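PDB 3UBF: neural-cadherin from Drosophila melanogaster, which mediates calcium-dependent cell-cell adhesion, preferentially binding its own kind, through an extracellular chain of cadherin domains. Local coordinates for residues 70-75 with 89-94. Numbering follows the deposited sequence.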
loop_
_atom_site.group_PDB
_atom_site.type_symbol
_atom_site.label_atom_id
_atom_site.label_comp_id
_atom_site.label_asym_id
_atom_site.label_seq_id
_atom_site.Cartn_x
_atom_site.Cartn_y
_atom_site.Cartn_z
ATOM N N ASP A 70 20.164 -2.298 24.921
ATOM C CA ASP A 70 20.333 -3.036 26.164
ATOM C C ASP A 70 21.736 -2.780 26.694
ATOM O O ASP A 70 22.728 -3.148 26.067
ATOM C CB ASP A 70 20.082 -4.540 25.933
ATOM C CG ASP A 70 19.752 -5.302 27.226
ATOM O OD1 ASP A 70 19.903 -4.723 28.327
ATOM O OD2 ASP A 70 19.344 -6.490 27.140
ATOM N N PHE A 71 21.815 -2.139 27.851
ATOM C CA PHE A 71 23.103 -1.764 28.420
ATOM C C PHE A 71 23.030 -1.706 29.933
ATOM O O PHE A 71 21.948 -1.703 30.513
ATOM C CB PHE A 71 23.579 -0.414 27.859
ATOM C CG PHE A 71 22.645 0.723 28.142
ATOM C CD1 PHE A 71 21.484 0.890 27.400
ATOM C CD2 PHE A 71 22.922 1.627 29.163
ATOM C CE1 PHE A 71 20.611 1.955 27.668
ATOM C CE2 PHE A 71 22.054 2.695 29.438
ATOM C CZ PHE A 71 20.899 2.861 28.683
ATOM N N TRP A 72 24.199 -1.650 30.555
ATOM C CA TRP A 72 24.315 -1.567 31.996
ATOM C C TRP A 72 24.906 -0.217 32.395
ATOM O O TRP A 72 25.638 0.406 31.629
ATOM C CB TRP A 72 25.203 -2.701 32.513
ATOM C CG TRP A 72 24.553 -4.058 32.530
ATOM C CD1 TRP A 72 24.403 -4.902 31.479
ATOM C CD2 TRP A 72 23.993 -4.726 33.667
ATOM N NE1 TRP A 72 23.772 -6.057 31.881
ATOM C CE2 TRP A 72 23.510 -5.974 33.222
ATOM C CE3 TRP A 72 23.847 -4.389 35.022
ATOM C CZ2 TRP A 72 22.891 -6.891 34.081
ATOM C CZ3 TRP A 72 23.226 -5.306 35.879
ATOM C CH2 TRP A 72 22.759 -6.540 35.400
ATOM N N VAL A 73 24.574 0.234 33.593
ATOM C CA VAL A 73 25.181 1.435 34.137
ATOM C C VAL A 73 25.831 1.136 35.487
ATOM O O VAL A 73 25.429 0.215 36.196
ATOM C CB VAL A 73 24.164 2.595 34.257
ATOM C CG1 VAL A 73 23.504 2.863 32.903
ATOM C CG2 VAL A 73 23.113 2.291 35.318
ATOM N N ILE A 74 26.866 1.902 35.805
ATOM C CA ILE A 74 27.522 1.853 37.100
ATOM C C ILE A 74 27.158 3.144 37.821
ATOM O O ILE A 74 27.279 4.237 37.255
ATOM C CB ILE A 74 29.061 1.670 36.947
ATOM C CG1 ILE A 74 29.431 0.185 36.880
ATOM C CG2 ILE A 74 29.835 2.342 38.088
ATOM C CD1 ILE A 74 28.905 -0.547 35.663
ATOM N N ILE A 75 26.672 2.998 39.051
ATOM C CA ILE A 75 26.231 4.118 39.880
ATOM C C ILE A 75 27.134 4.210 41.113
ATOM O O ILE A 75 27.360 3.212 41.809
ATOM C CB ILE A 75 24.742 3.959 40.280
ATOM C CG1 ILE A 75 23.872 3.835 39.025
ATOM C CG2 ILE A 75 24.270 5.132 41.126
ATOM C CD1 ILE A 75 22.806 2.775 39.114
ATOM N N ASN A 89 24.843 -1.334 40.277
ATOM C CA ASN A 89 24.746 -1.724 38.877
ATOM C C ASN A 89 23.290 -1.805 38.478
ATOM O O ASN A 89 22.468 -2.323 39.233
ATOM C CB ASN A 89 25.414 -3.083 38.643
ATOM C CG ASN A 89 26.866 -3.100 39.075
ATOM O OD1 ASN A 89 27.701 -2.382 38.521
ATOM N ND2 ASN A 89 27.173 -3.917 40.074
ATOM N N GLN A 90 22.966 -1.287 37.300
ATOM C CA GLN A 90 21.599 -1.349 36.810
ATOM C C GLN A 90 21.537 -1.571 35.310
ATOM O O GLN A 90 22.165 -0.851 34.522
ATOM C CB GLN A 90 20.835 -0.085 37.178
ATOM C CG GLN A 90 19.340 -0.192 36.975
ATOM C CD GLN A 90 18.677 1.154 36.987
ATOM O OE1 GLN A 90 19.333 2.170 36.788
ATOM N NE2 GLN A 90 17.368 1.177 37.209
ATOM N N ARG A 91 20.758 -2.573 34.928
ATOM C CA ARG A 91 20.530 -2.879 33.536
ATOM C C ARG A 91 19.464 -1.938 32.985
ATOM O O ARG A 91 18.464 -1.651 33.654
ATOM C CB ARG A 91 20.101 -4.335 33.395
ATOM C CG ARG A 91 20.166 -4.877 31.993
ATOM C CD ARG A 91 19.776 -6.338 32.003
ATOM N NE ARG A 91 19.678 -6.888 30.656
ATOM C CZ ARG A 91 19.372 -8.152 30.377
ATOM N NH1 ARG A 91 19.127 -9.026 31.349
ATOM N NH2 ARG A 91 19.307 -8.543 29.114
ATOM N N VAL A 92 19.702 -1.432 31.778
ATOM C CA VAL A 92 18.719 -0.604 31.092
ATOM C C VAL A 92 18.328 -1.271 29.779
ATOM O O VAL A 92 19.190 -1.634 28.960
ATOM C CB VAL A 92 19.222 0.835 30.850
ATOM C CG1 VAL A 92 18.078 1.730 30.377
ATOM C CG2 VAL A 92 19.843 1.417 32.109
ATOM N N ILE A 93 17.022 -1.461 29.606
ATOM C CA ILE A 93 16.470 -2.047 28.386
ATOM C C ILE A 93 15.493 -1.061 27.783
ATOM O O ILE A 93 14.383 -0.894 28.287
ATOM C CB ILE A 93 15.737 -3.400 28.645
ATOM C CG1 ILE A 93 16.576 -4.339 29.527
ATOM C CG2 ILE A 93 15.397 -4.086 27.326
ATOM C CD1 ILE A 93 15.912 -5.700 29.807
ATOM N N ILE A 94 15.918 -0.390 26.719
ATOM C CA ILE A 94 15.039 0.494 25.977
ATOM C C ILE A 94 14.420 -0.336 24.872
ATOM O O ILE A 94 15.100 -0.695 23.915
ATOM C CB ILE A 94 15.805 1.669 25.335
ATOM C CG1 ILE A 94 16.515 2.519 26.395
ATOM C CG2 ILE A 94 14.861 2.533 24.481
ATOM C CD1 ILE A 94 17.627 3.398 25.819
#
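Arg91 lies across the indole of Trp72 and reaches past it to Asp70. Arg91 CB sits over the centre of the six-membered ring of Trp72, 3.7 Å from its centroid, while CG and CD follow the indole toward NE1 and CZ2. With CG anti to the backbone N (chi1 -165°), the extended chain carries NE to the carboxylate of Asp70. The guanidinium meets it side-on: Arg91 NE donates to Asp70 OD1 (3.2 Å) and Arg91 NH2 to Asp70 OD2 (2.8 Å), each oxygen accepting on its syn lone pair, a salt bridge whose two bonds keep the groups nearly coplanar. An alanine in place of Arg91 would probably leave the Asp70 carboxylate without its charged mate and strip the CG and CD contacts from the Trp72 indole. These strands form an antiparallel beta hairpin in the first cadherin domain of this fragment, a Greek-key beta sandwich. On the buried face of the sheet, Val92 CB lies over the Phe71 ring in a CH-pi contact, 3.4 Å from Phe71 CZ, and Ile94 CD1 meets the ring edge. Val44 and Val46 of the strand 44-46 also touch Phe71. Nearby, Val73 CG2 packs 3.8 Å from Gln90 CB, and Gln90 NE2 is hydrogen-bonded to Pro5 O.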